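Local coordinates for putative glyoxalase superfamily protein (Ralstonia eutropha, PDB 3IUZ) that probably acts as an iron(II)-dependent 2-oxoadipate dioxygenase/decarboxylase, turning 2-oxoadipate into 2-hydroxyglutarate, at residues A40-I45 with A131-P136; G56-V61 with S301-I306; V79-A84 with H238-V243; E158-V163 with E217-E222; G165-P170 with R206-P211. All blocks are in the same frame, centred on the assembly; numbering follows the deposited sequence.

Contact 1 of 5, residues A40-I45 with A131-P136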
# COMPACT_ATOMS: atom_id res chain seq x y z
N ALA A 40 12.28 -3.16 -19.83
CA ALA A 40 11.48 -3.53 -18.69
C ALA A 40 10.02 -3.63 -19.08
O ALA A 40 9.40 -2.65 -19.59
CB ALA A 40 11.67 -2.55 -17.54
N THR A 41 9.47 -4.81 -18.85
CA THR A 41 8.05 -4.99 -19.11
C THR A 41 7.17 -4.36 -18.02
O THR A 41 7.64 -4.13 -16.90
CB THR A 41 7.69 -6.45 -19.21
OG1 THR A 41 7.96 -7.12 -17.96
CG2 THR A 41 8.49 -7.15 -20.33
N ARG A 42 5.88 -4.19 -18.29
CA ARG A 42 4.98 -3.65 -17.28
C ARG A 42 4.91 -4.53 -16.04
O ARG A 42 4.80 -3.98 -14.93
CB ARG A 42 3.57 -3.40 -17.80
CG ARG A 42 2.80 -4.60 -18.15
CD ARG A 42 1.39 -4.24 -18.61
NE ARG A 42 0.61 -5.45 -18.80
CZ ARG A 42 -0.65 -5.50 -19.21
NH1 ARG A 42 -1.32 -4.39 -19.53
NH2 ARG A 42 -1.21 -6.68 -19.31
N ALA A 43 4.92 -5.85 -16.22
CA ALA A 43 4.98 -6.79 -15.09
C ALA A 43 6.23 -6.57 -14.21
O ALA A 43 6.16 -6.53 -12.97
CB ALA A 43 4.95 -8.21 -15.57
N GLU A 44 7.39 -6.53 -14.83
CA GLU A 44 8.61 -6.24 -14.10
C GLU A 44 8.53 -4.89 -13.34
O GLU A 44 8.97 -4.79 -12.18
CB GLU A 44 9.80 -6.21 -15.04
CG GLU A 44 10.13 -7.59 -15.65
CD GLU A 44 11.15 -7.55 -16.77
OE1 GLU A 44 11.47 -6.46 -17.31
OE2 GLU A 44 11.65 -8.65 -17.11
N ILE A 45 8.01 -3.86 -14.02
CA ILE A 45 7.93 -2.56 -13.41
C ILE A 45 6.97 -2.60 -12.23
O ILE A 45 7.24 -2.01 -11.15
CB ILE A 45 7.54 -1.47 -14.45
CG1 ILE A 45 8.73 -1.23 -15.37
CG2 ILE A 45 7.10 -0.16 -13.78
CD1 ILE A 45 8.32 -0.58 -16.77
N ALA A 131 -5.66 -6.88 -9.15
CA ALA A 131 -4.66 -7.91 -9.43
C ALA A 131 -4.05 -7.66 -10.77
O ALA A 131 -4.72 -7.23 -11.71
CB ALA A 131 -5.30 -9.34 -9.42
N HIS A 132 -2.79 -8.03 -10.87
CA HIS A 132 -2.05 -7.80 -12.10
C HIS A 132 -2.37 -8.82 -13.18
O HIS A 132 -2.25 -10.04 -12.97
CB HIS A 132 -0.55 -7.72 -11.84
CG HIS A 132 0.16 -6.99 -12.91
ND1 HIS A 132 0.50 -7.59 -14.10
CD2 HIS A 132 0.54 -5.69 -13.01
CE1 HIS A 132 1.06 -6.69 -14.90
NE2 HIS A 132 1.13 -5.53 -14.25
N ALA A 133 -2.74 -8.32 -14.36
CA ALA A 133 -3.20 -9.20 -15.46
C ALA A 133 -2.11 -10.17 -15.90
O ALA A 133 -2.42 -11.20 -16.43
CB ALA A 133 -3.68 -8.36 -16.67
N ASP A 134 -0.83 -9.85 -15.70
CA ASP A 134 0.24 -10.69 -16.23
C ASP A 134 0.70 -11.77 -15.25
O ASP A 134 1.40 -12.69 -15.65
CB ASP A 134 1.47 -9.89 -16.69
CG ASP A 134 1.16 -8.89 -17.79
OD1 ASP A 134 0.21 -9.10 -18.59
OD2 ASP A 134 1.91 -7.88 -17.87
N ALA A 135 0.34 -11.65 -13.98
CA ALA A 135 0.77 -12.61 -12.96
C ALA A 135 -0.09 -12.37 -11.71
O ALA A 135 0.42 -11.89 -10.69
CB ALA A 135 2.30 -12.43 -12.62
N PRO A 136 -1.41 -12.66 -11.82
CA PRO A 136 -2.37 -12.23 -10.80
C PRO A 136 -2.12 -12.84 -9.42
O PRO A 136 -2.38 -12.20 -8.39
CB PRO A 136 -3.73 -12.68 -11.38
CG PRO A 136 -3.41 -13.58 -12.53
CD PRO A 136 -2.07 -13.24 -13.00
O HOH W 1 4.49 -7.40 -18.70

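Contact 2 of 5, residues G56-V61 with S301-I306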
# COMPACT_ATOMS: atom_id res chain seq x y z
N GLY A 56 9.52 0.78 1.75
CA GLY A 56 9.00 1.99 2.38
C GLY A 56 8.12 1.66 3.59
O GLY A 56 8.20 2.35 4.63
N ILE A 57 7.32 0.61 3.52
CA ILE A 57 6.54 0.15 4.70
C ILE A 57 7.47 -0.27 5.81
O ILE A 57 7.28 0.13 6.96
CB ILE A 57 5.57 -1.02 4.43
CG1 ILE A 57 4.13 -0.51 4.42
CG2 ILE A 57 5.64 -2.14 5.55
CD1 ILE A 57 3.72 0.21 5.64
N LEU A 58 8.47 -1.09 5.48
CA LEU A 58 9.42 -1.55 6.47
C LEU A 58 10.13 -0.38 7.18
O LEU A 58 10.44 -0.48 8.38
CB LEU A 58 10.45 -2.49 5.83
CG LEU A 58 9.91 -3.84 5.32
CD1 LEU A 58 11.11 -4.68 4.85
CD2 LEU A 58 9.06 -4.60 6.39
N ASP A 59 10.40 0.72 6.45
CA ASP A 59 11.06 1.87 7.04
C ASP A 59 10.20 2.51 8.14
O ASP A 59 10.72 3.23 8.96
CB ASP A 59 11.31 2.97 6.00
CG ASP A 59 12.36 2.58 4.95
OD1 ASP A 59 13.15 1.66 5.19
OD2 ASP A 59 12.39 3.23 3.88
N ARG A 60 8.88 2.34 8.11
CA ARG A 60 8.05 2.98 9.13
C ARG A 60 7.15 2.04 9.94
O ARG A 60 6.26 2.49 10.69
CB ARG A 60 7.22 4.08 8.52
CG ARG A 60 6.12 3.61 7.63
CD ARG A 60 5.43 4.81 7.03
NE ARG A 60 4.28 4.34 6.28
CZ ARG A 60 4.39 3.81 5.07
NH1 ARG A 60 5.59 3.74 4.49
NH2 ARG A 60 3.30 3.35 4.45
N VAL A 61 7.40 0.74 9.78
CA VAL A 61 6.70 -0.30 10.52
C VAL A 61 7.77 -1.20 11.18
O VAL A 61 8.12 -2.25 10.68
CB VAL A 61 5.77 -1.07 9.62
CG1 VAL A 61 4.95 -2.15 10.46
CG2 VAL A 61 4.82 -0.12 8.90
N SER A 301 1.08 2.36 10.55
CA SER A 301 0.74 1.23 9.69
C SER A 301 1.17 -0.08 10.34
O SER A 301 1.83 -0.08 11.39
CB SER A 301 1.44 1.45 8.37
OG SER A 301 0.91 2.62 7.76
N PHE A 302 0.85 -1.21 9.71
CA PHE A 302 1.10 -2.54 10.29
C PHE A 302 1.53 -3.57 9.23
O PHE A 302 1.47 -3.30 8.00
CB PHE A 302 -0.08 -3.08 11.14
CG PHE A 302 -1.39 -3.33 10.40
CD1 PHE A 302 -2.33 -2.33 10.26
CD2 PHE A 302 -1.70 -4.59 9.89
CE1 PHE A 302 -3.55 -2.55 9.66
CE2 PHE A 302 -2.91 -4.82 9.25
CZ PHE A 302 -3.85 -3.80 9.14
N TYR A 303 2.06 -4.68 9.72
CA TYR A 303 2.52 -5.81 8.91
C TYR A 303 1.60 -6.97 9.21
O TYR A 303 1.38 -7.31 10.37
CB TYR A 303 3.95 -6.18 9.28
CG TYR A 303 4.67 -7.13 8.33
CD1 TYR A 303 4.55 -8.50 8.46
CD2 TYR A 303 5.54 -6.64 7.38
CE1 TYR A 303 5.22 -9.37 7.62
CE2 TYR A 303 6.25 -7.51 6.56
CZ TYR A 303 6.09 -8.84 6.66
OH TYR A 303 6.77 -9.69 5.81
N GLU A 304 1.08 -7.58 8.15
CA GLU A 304 0.04 -8.57 8.24
C GLU A 304 0.45 -9.85 7.53
O GLU A 304 1.26 -9.84 6.60
CB GLU A 304 -1.24 -8.00 7.60
CG GLU A 304 -2.44 -9.00 7.48
CD GLU A 304 -3.64 -8.34 6.83
OE1 GLU A 304 -3.72 -8.30 5.58
OE2 GLU A 304 -4.47 -7.81 7.58
N PHE A 305 -0.11 -10.95 7.98
CA PHE A 305 0.12 -12.26 7.42
C PHE A 305 -1.18 -12.82 6.85
O PHE A 305 -2.26 -12.60 7.40
CB PHE A 305 0.61 -13.23 8.48
CG PHE A 305 1.90 -12.84 9.09
CD1 PHE A 305 3.08 -13.01 8.43
CD2 PHE A 305 1.93 -12.26 10.34
CE1 PHE A 305 4.29 -12.63 8.99
CE2 PHE A 305 3.17 -11.91 10.90
CZ PHE A 305 4.33 -12.10 10.20
N ILE A 306 -1.04 -13.61 5.78
CA ILE A 306 -2.21 -14.19 5.14
C ILE A 306 -1.84 -15.57 4.65
O ILE A 306 -0.72 -15.80 4.21
CB ILE A 306 -2.68 -13.33 3.95
CG1 ILE A 306 -4.06 -13.79 3.43
CG2 ILE A 306 -1.63 -13.31 2.83
CD1 ILE A 306 -4.79 -12.62 2.62
O HOH W 2 1.97 5.10 8.13
O HOH W 3 3.69 3.22 10.71

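Contact 3 of 5, residues V79-A84 with H238-V243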
# COMPACT_ATOMS: atom_id res chain seq x y z
N VAL A 79 6.61 -13.41 0.86
CA VAL A 79 5.80 -13.34 -0.37
C VAL A 79 4.88 -12.18 -0.22
O VAL A 79 3.95 -12.25 0.61
CB VAL A 79 5.03 -14.62 -0.60
CG1 VAL A 79 4.03 -14.48 -1.81
CG2 VAL A 79 6.03 -15.74 -0.77
N PHE A 80 5.15 -11.08 -0.96
CA PHE A 80 4.35 -9.88 -0.84
C PHE A 80 2.99 -10.12 -1.48
O PHE A 80 2.86 -10.18 -2.71
CB PHE A 80 5.03 -8.68 -1.48
CG PHE A 80 4.38 -7.35 -1.19
CD1 PHE A 80 3.50 -7.12 -0.13
CD2 PHE A 80 4.69 -6.27 -2.01
CE1 PHE A 80 2.95 -5.86 0.08
CE2 PHE A 80 4.17 -5.06 -1.81
CZ PHE A 80 3.30 -4.82 -0.76
N ASP A 81 1.98 -10.26 -0.63
CA ASP A 81 0.64 -10.61 -1.05
C ASP A 81 -0.17 -9.43 -1.52
O ASP A 81 -0.78 -9.49 -2.60
CB ASP A 81 -0.10 -11.29 0.09
CG ASP A 81 -1.45 -11.83 -0.35
OD1 ASP A 81 -1.49 -13.00 -0.79
OD2 ASP A 81 -2.44 -11.09 -0.23
N HIS A 82 -0.24 -8.37 -0.71
CA HIS A 82 -0.93 -7.16 -1.10
C HIS A 82 -0.54 -6.00 -0.18
O HIS A 82 -0.16 -6.24 0.98
CB HIS A 82 -2.44 -7.36 -1.06
CG HIS A 82 -3.04 -7.47 0.30
ND1 HIS A 82 -3.16 -8.67 0.97
CD2 HIS A 82 -3.65 -6.54 1.08
CE1 HIS A 82 -3.82 -8.47 2.10
NE2 HIS A 82 -4.10 -7.18 2.20
N GLY A 83 -0.55 -4.78 -0.73
CA GLY A 83 -0.54 -3.54 0.06
C GLY A 83 -1.96 -2.94 0.05
O GLY A 83 -2.70 -3.05 -0.96
N ALA A 84 -2.36 -2.35 1.17
CA ALA A 84 -3.70 -1.77 1.29
C ALA A 84 -3.52 -0.29 1.53
O ALA A 84 -2.68 0.11 2.36
CB ALA A 84 -4.49 -2.40 2.43
N HIS A 238 -1.12 -1.05 5.43
CA HIS A 238 -0.43 -2.25 5.80
C HIS A 238 0.11 -2.96 4.58
O HIS A 238 -0.32 -2.69 3.43
CB HIS A 238 -1.34 -3.16 6.66
CG HIS A 238 -2.49 -3.78 5.92
ND1 HIS A 238 -3.78 -3.28 5.97
CD2 HIS A 238 -2.55 -4.88 5.13
CE1 HIS A 238 -4.58 -4.06 5.26
NE2 HIS A 238 -3.85 -5.01 4.71
N ALA A 239 1.13 -3.78 4.82
CA ALA A 239 1.59 -4.75 3.85
C ALA A 239 1.34 -6.13 4.40
O ALA A 239 1.45 -6.35 5.61
CB ALA A 239 3.06 -4.59 3.57
N THR A 240 1.11 -7.08 3.50
CA THR A 240 0.74 -8.43 3.87
C THR A 240 1.63 -9.46 3.23
O THR A 240 1.99 -9.35 2.03
CB THR A 240 -0.72 -8.69 3.50
OG1 THR A 240 -1.53 -7.71 4.15
CG2 THR A 240 -1.23 -10.12 3.91
N ASP A 241 1.96 -10.48 4.00
CA ASP A 241 3.00 -11.45 3.65
C ASP A 241 2.26 -12.77 3.59
O ASP A 241 1.58 -13.14 4.56
CB ASP A 241 4.08 -11.42 4.75
CG ASP A 241 5.22 -12.40 4.57
OD1 ASP A 241 5.21 -13.24 3.63
OD2 ASP A 241 6.18 -12.31 5.39
N ARG A 242 2.37 -13.45 2.45
CA ARG A 242 1.65 -14.69 2.22
C ARG A 242 2.48 -15.87 2.74
O ARG A 242 3.58 -16.15 2.21
CB ARG A 242 1.33 -14.89 0.73
CG ARG A 242 0.45 -16.11 0.49
CD ARG A 242 0.29 -16.40 -1.03
NE ARG A 242 -0.20 -15.21 -1.74
CZ ARG A 242 -0.24 -15.07 -3.05
NH1 ARG A 242 0.27 -16.02 -3.83
NH2 ARG A 242 -0.76 -13.97 -3.60
N VAL A 243 1.97 -16.54 3.76
CA VAL A 243 2.69 -17.60 4.47
C VAL A 243 1.89 -18.88 4.43
O VAL A 243 0.67 -18.89 4.13
CB VAL A 243 3.03 -17.20 5.96
CG1 VAL A 243 3.95 -15.95 5.98
CG2 VAL A 243 1.74 -16.93 6.79
O HOH W 4 -2.59 -11.56 -3.53
O HOH W 5 -5.62 -6.65 4.13

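Contact 4 of 5, residues E158-V163 with E217-E222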
# COMPACT_ATOMS: atom_id res chain seq x y z
N GLU A 158 -17.36 19.05 7.48
CA GLU A 158 -16.56 20.27 7.37
C GLU A 158 -15.09 20.02 7.70
O GLU A 158 -14.20 20.58 7.08
CB GLU A 158 -17.08 21.33 8.34
CG GLU A 158 -18.44 21.86 7.97
CD GLU A 158 -19.14 22.54 9.15
OE1 GLU A 158 -18.45 22.86 10.17
OE2 GLU A 158 -20.38 22.74 9.03
N ALA A 159 -14.86 19.19 8.71
CA ALA A 159 -13.50 18.81 9.09
C ALA A 159 -12.81 18.06 7.94
O ALA A 159 -11.67 18.37 7.61
CB ALA A 159 -13.50 17.97 10.33
N VAL A 160 -13.53 17.11 7.33
CA VAL A 160 -12.96 16.40 6.19
C VAL A 160 -12.45 17.37 5.12
O VAL A 160 -11.29 17.31 4.73
CB VAL A 160 -13.93 15.35 5.61
CG1 VAL A 160 -13.37 14.75 4.28
CG2 VAL A 160 -14.18 14.27 6.64
N GLY A 161 -13.29 18.32 4.71
CA GLY A 161 -12.92 19.22 3.66
C GLY A 161 -11.76 20.13 4.02
O GLY A 161 -10.90 20.41 3.20
N ARG A 162 -11.70 20.58 5.27
CA ARG A 162 -10.53 21.36 5.67
C ARG A 162 -9.25 20.52 5.58
O ARG A 162 -8.22 21.06 5.24
CB ARG A 162 -10.68 21.97 7.07
CG ARG A 162 -11.47 23.26 7.08
CD ARG A 162 -11.25 23.98 8.41
NE ARG A 162 -11.84 23.16 9.45
CZ ARG A 162 -13.13 23.14 9.73
NH1 ARG A 162 -13.98 23.93 9.08
NH2 ARG A 162 -13.57 22.35 10.68
N VAL A 163 -9.33 19.23 5.87
CA VAL A 163 -8.15 18.39 5.88
C VAL A 163 -7.73 18.06 4.44
O VAL A 163 -6.56 18.24 4.09
CB VAL A 163 -8.33 17.11 6.74
CG1 VAL A 163 -7.23 16.11 6.45
CG2 VAL A 163 -8.36 17.47 8.27
N GLU A 217 -9.31 15.63 15.80
CA GLU A 217 -10.11 15.17 16.93
C GLU A 217 -11.59 15.07 16.57
O GLU A 217 -12.24 14.10 16.91
CB GLU A 217 -9.85 16.04 18.17
CG GLU A 217 -8.40 15.88 18.65
CD GLU A 217 -7.91 16.94 19.63
OE1 GLU A 217 -8.55 18.00 19.79
OE2 GLU A 217 -6.85 16.68 20.23
N THR A 218 -12.11 16.05 15.84
CA THR A 218 -13.50 15.95 15.34
C THR A 218 -13.72 14.68 14.54
O THR A 218 -14.73 13.96 14.74
CB THR A 218 -13.87 17.15 14.47
OG1 THR A 218 -13.87 18.33 15.29
CG2 THR A 218 -15.25 16.96 13.81
N LEU A 219 -12.77 14.37 13.66
CA LEU A 219 -12.88 13.14 12.87
C LEU A 219 -12.81 11.93 13.78
O LEU A 219 -13.59 10.96 13.64
CB LEU A 219 -11.79 13.07 11.79
CG LEU A 219 -11.74 14.23 10.73
CD1 LEU A 219 -10.48 14.13 9.86
CD2 LEU A 219 -12.98 14.29 9.87
N LEU A 220 -11.89 11.97 14.72
CA LEU A 220 -11.66 10.80 15.54
C LEU A 220 -12.87 10.42 16.39
O LEU A 220 -13.07 9.23 16.66
CB LEU A 220 -10.43 10.99 16.41
CG LEU A 220 -9.91 9.83 17.23
CD1 LEU A 220 -9.70 8.54 16.41
CD2 LEU A 220 -8.63 10.28 17.97
N ARG A 221 -13.67 11.39 16.78
CA ARG A 221 -14.87 11.09 17.54
C ARG A 221 -15.90 10.24 16.77
O ARG A 221 -16.71 9.55 17.39
CB ARG A 221 -15.52 12.37 18.01
CG ARG A 221 -14.54 13.23 18.80
CD ARG A 221 -15.14 14.09 19.89
NE ARG A 221 -14.04 14.91 20.41
CZ ARG A 221 -13.69 16.11 19.93
NH1 ARG A 221 -14.37 16.68 18.94
NH2 ARG A 221 -12.65 16.74 20.46
N GLU A 222 -15.90 10.29 15.45
CA GLU A 222 -16.87 9.53 14.67
C GLU A 222 -16.29 8.41 13.84
O GLU A 222 -16.99 7.45 13.53
CB GLU A 222 -17.73 10.45 13.82
CG GLU A 222 -18.31 11.63 14.61
CD GLU A 222 -19.10 12.57 13.78
OE1 GLU A 222 -19.85 12.10 12.91
OE2 GLU A 222 -18.99 13.80 14.03

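Contact 5 of 5, residues G165-P170 with R206-P211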
# COMPACT_ATOMS: atom_id res chain seq x y z
N GLY A 165 -9.06 19.40 1.41
CA GLY A 165 -9.37 20.35 0.34
C GLY A 165 -8.16 21.10 -0.21
O GLY A 165 -8.26 21.83 -1.18
N ASN A 166 -7.00 20.88 0.38
CA ASN A 166 -5.76 21.48 -0.11
C ASN A 166 -4.82 20.45 -0.74
O ASN A 166 -3.67 20.76 -1.04
CB ASN A 166 -5.03 22.23 1.05
CG ASN A 166 -4.64 21.28 2.23
OD1 ASN A 166 -4.23 20.12 2.03
ND2 ASN A 166 -4.76 21.79 3.46
N SER A 167 -5.29 19.22 -0.93
CA SER A 167 -4.41 18.17 -1.40
C SER A 167 -3.70 18.51 -2.69
O SER A 167 -4.30 19.12 -3.63
CB SER A 167 -5.14 16.86 -1.61
OG SER A 167 -5.75 16.40 -0.44
N ALA A 168 -2.45 18.08 -2.77
CA ALA A 168 -1.69 18.16 -4.03
C ALA A 168 -2.04 16.94 -4.89
O ALA A 168 -2.54 15.93 -4.36
CB ALA A 168 -0.19 18.19 -3.79
N ASP A 169 -1.82 17.08 -6.20
CA ASP A 169 -1.79 15.91 -7.09
C ASP A 169 -0.35 15.48 -7.32
O ASP A 169 0.44 16.18 -8.01
CB ASP A 169 -2.51 16.19 -8.42
CG ASP A 169 -2.61 14.93 -9.31
OD1 ASP A 169 -1.94 13.92 -8.99
OD2 ASP A 169 -3.38 14.96 -10.31
N PRO A 170 0.04 14.35 -6.73
CA PRO A 170 1.42 13.89 -6.89
C PRO A 170 1.79 13.27 -8.24
O PRO A 170 2.97 13.07 -8.52
CB PRO A 170 1.53 12.81 -5.81
CG PRO A 170 0.16 12.18 -5.90
CD PRO A 170 -0.77 13.33 -6.03
N ARG A 206 0.92 11.11 2.06
CA ARG A 206 -0.07 12.12 2.43
C ARG A 206 0.08 13.30 1.47
O ARG A 206 1.12 13.90 1.44
CB ARG A 206 0.16 12.59 3.88
CG ARG A 206 -0.98 13.38 4.54
CD ARG A 206 -0.48 14.22 5.73
NE ARG A 206 0.26 15.38 5.26
CZ ARG A 206 1.15 16.07 5.96
NH1 ARG A 206 1.39 15.75 7.23
NH2 ARG A 206 1.78 17.10 5.40
N GLN A 207 -0.98 13.62 0.73
CA GLN A 207 -0.97 14.72 -0.24
C GLN A 207 -1.52 16.05 0.28
O GLN A 207 -1.32 17.09 -0.35
CB GLN A 207 -1.80 14.29 -1.43
CG GLN A 207 -1.27 12.99 -2.07
CD GLN A 207 0.17 13.04 -2.40
OE1 GLN A 207 0.68 14.08 -2.80
NE2 GLN A 207 0.85 11.91 -2.29
N HIS A 208 -2.20 16.00 1.42
CA HIS A 208 -2.66 17.21 2.10
C HIS A 208 -1.64 17.72 3.12
O HIS A 208 -0.73 16.98 3.52
CB HIS A 208 -4.06 17.02 2.71
CG HIS A 208 -4.16 15.89 3.69
ND1 HIS A 208 -4.68 14.64 3.36
CD2 HIS A 208 -3.80 15.81 5.00
CE1 HIS A 208 -4.62 13.86 4.43
NE2 HIS A 208 -4.11 14.55 5.44
N GLY A 209 -1.78 18.98 3.54
CA GLY A 209 -0.88 19.57 4.52
C GLY A 209 -1.21 19.11 5.93
O GLY A 209 -2.17 18.40 6.14
N VAL A 210 -0.38 19.55 6.88
CA VAL A 210 -0.56 19.24 8.28
C VAL A 210 -1.97 19.65 8.68
O VAL A 210 -2.34 20.77 8.49
CB VAL A 210 0.48 19.99 9.15
CG1 VAL A 210 0.24 19.74 10.62
CG2 VAL A 210 1.91 19.61 8.73
N PRO A 211 -2.76 18.72 9.20
CA PRO A 211 -4.10 19.11 9.63
C PRO A 211 -4.13 19.76 11.02
O PRO A 211 -3.22 19.57 11.83
CB PRO A 211 -4.82 17.78 9.73
CG PRO A 211 -3.79 16.86 10.14
CD PRO A 211 -2.54 17.29 9.40
O HOH W 6 -4.71 19.36 5.61
O HOH W 7 -5.39 13.92 0.78

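Contact 1 of 5, residues A40-I45 with A131-P136
At the start of helix 42-60, Arg42 reaches over to Asp134 in the type I turn that follows strand 125-132, and the two make a side-on salt bridge. Arg42 NE donates to Asp134 OD2 at 2.9 Å. Arg42 NH2 takes the other oxygen, Asp134 OD1, also at 2.9 Å and almost straight (177° at the hydrogen). Both oxygens lie in the guanidinium plane, but the carboxylate is turned 36° against it, and NH2 meets OD1 from above the carboxylate plane. The Arg42 chain runs extended from CG to NE to cover the distance. Beside it a water joins Ala43 N (3.0 Å) to Asp134 OD2 (2.8 Å), giving that oxygen a second donor.

The helix itself opens with a capping box: Thr41 OG1 accepts from Glu44 N, and Glu44 OE1 accepts from Thr41 N. Across from it, His132 braces the turn by accepting from Asp134 N through ND1 (3.1 Å), while its NE2 is bonded to Leu110 O. His132 CE1 lies 3.9 Å from Ala43 CA, and Ala43 CB packs against Asp134 CB at 4.0 Å. Arg42 NH2 also bonds a hexaethylene glycol, probably from the crystallisation liquor.

Contact 2 of 5, residues G56-V61 with S301-I306
Apolar contacts come first: Val61 straddles the start of strand 302-306 with its two methyls. With CG1 anti to its own backbone N (chi1 -177°), that methyl rests on the strand backbone, 3.9 Å from Phe302 CA. The other branch, Val61 CG2, meets Ser301 CB at 3.8 Å. Three residues earlier, in the last turn of helix 42-60, Leu58 brings CD2 to Tyr303 CE2 at 4.0 Å, meeting the ring obliquely at CE2 and CD2. Ile57 also faces Ser301 CB, but it is modelled in two conformers, so the exact fit there is uncertain.

The polar contacts all pass through water. One water accepts from Arg60 NE (3.1 Å) and donates to Ser301 OG (2.7 Å), lying in the guanidinium plane at its edge. A second donates to Arg60 O (2.7 Å) and accepts from Ser301 N (2.8 Å), so both the side chain and the backbone of Arg60 are tied to Ser301. Arg60 NH2 and Ser301 OG share a further partner, Phe236 O, while Tyr303 OH is held by Asp241.

Val61 is also the N-cap of helix 62-73, so the junction of two helices sits on the strand. Ser301 points toward the helix and Phe302 away from it, where Phe302 stacks on His238. The arrangement is consistent with the glyoxalase (VOC) fold, in which helices back one face of a curled, mixed beta sheet.

Contact 3 of 5, residues V79-A84 with H238-V243
Strand 80-84 runs antiparallel to strand 238-242 at 158°, their axes 4.5 Å apart, from Ala84 beside His238 to Val79 beside Arg242. Backbone bonds hold both ends, Ala84 N to His238 O and Arg242 N to Val79 O. Between them Asp81 and His82 together face the single Thr240, a beta bulge that brings the two side chains close to each other.

Both oxygens of Asp81 are engaged. Its OD1 is gripped side-on by Arg242, with NE on the anti lone pair at 2.7 Å and NH2 from above the carboxylate plane at 3.1 Å; the two flat groups stand 74° apart. Arg308 adds a further salt bridge. The other oxygen, Asp81 OD2, accepts from His82 ND1 at 2.8 Å in the ring plane, which fixes the rotation of the imidazole. His82 NE2 then points at His238 NE2, 3.3 Å away in a weak bond, with the ring planes at 83°.

In metal-dependent members of the glyoxalase fold the metal sits on such a sheet between histidine and carboxylate side chains. The two NE2 atoms, with Glu304 alongside, are consistent with that site, though no metal is modelled here; the water between them is doubtfully close to both. Thr240 CB lies over the His82 ring (3.7 Å to its centroid) and Ala84 CB over that of His238 (3.6 Å), both CH-pi contacts. On the other face of the sheet, Phe80 CE1 touches Ala239 CB at 3.7 Å.

Contact 4 of 5, residues E158-V163 with E217-E222
The flat groups here, the guanidiniums of Arg162 and Arg221, take no part in the Ala159-Leu219 contact: each folds back on its own helix. Glu158 O lies over the centre of one face of the Arg162 group, and Glu217 O over one face of the Arg221 group, nearer its rim. What joins the two segments is helix-helix packing, with helix 158-163 and helix 217-222 passing at 131° between their N-to-C directions and 9.6 Å between axes.

Leu219 does most of the work. Its CG stands anti to the carbonyl carbon (chi1 -59°), beside its own backbone N, and the branches beyond it spread over Ala159, Val160 and Val163. Leu219 CD2 meets Ala159 CB at 3.7 Å, while CD1 reaches Val163 CG2 more loosely at 4.3 Å. Thr218 adds a methyl: its CG2 sits 4.0 Å from Ala159 CB, and its OG1 bonds Ala214 O in its own helix.

Helix 224-232 adds to the same apolar cluster, since Met226 touches both Val160 and Leu219. At the exposed margin Arg162 NE makes a salt bridge to Asp215. The tightest pair is Val160 CG2 against Leu219 CD2, two methyls at 3.4 Å on side chains that cross at about a right angle.

Contact 5 of 5, residues G165-P170 with R206-P211
Asn166 swings CG between its backbone N and carbonyl carbon (chi1 61°), and from there OD1 faces Gly209, while Gln207 bends at chi2 (-52°) so that its amide folds against Pro170. Gly209 N donates to Asn166 OD1 at 3.1 Å, arriving from above the carbonyl plane; Asn166 has two modelled conformers, so this bond belongs to one of them. The firmer tie is backbone to backbone: Ala168 N to Gln207 O, 2.8 Å and nearly straight at 174°.

Gln207 lays its amide across the Pro170 ring, the two side chains at about a right angle, with OE1 3.4 Å from Pro170 CB. Its NE2 is anchored on Pro202 O. Gln207 CB, 3.4 Å from Ala168 O, helps cover that carbonyl, which is buried with no hydrogen-bond partner in the model.

A water joins Ser167 OG (2.8 Å) to His208 ND1 (2.8 Å), lying in the imidazole plane. The ring is held at its other nitrogen by Ala230 O, and Ser167 OG also bonds Thr164 O. This is loop-to-loop packing within the helical part of the protein, in which the connection between helices 154-164 and 173-185 is fastened to the one between helices 190-200 and 213-222.

In the fold
Contacts 2 and 3 are the two nearest the middle of the chain, their centres 9 Å apart on neighbouring strands of one sheet. They meet directly: Glu304 OE1 lies 2.7 Å from Thr240 OG1, and Tyr303 OH lies 2.7 Å from Asp241 OD2. If iron binds where His82, His238 and Glu304 converge, contact 3 would supply the histidines and contact 2 the carboxylate; no metal is modelled. Contact 1 sits at the other end of helix 42-60 from contact 2, about 23 Å between centres, and comes within about 5 Å of contact 3 at the nearest atoms. Contacts 4 and 5 make a separate helical region, with centres about 15 Å apart, joined where Val163 packs on His208 and Pro211.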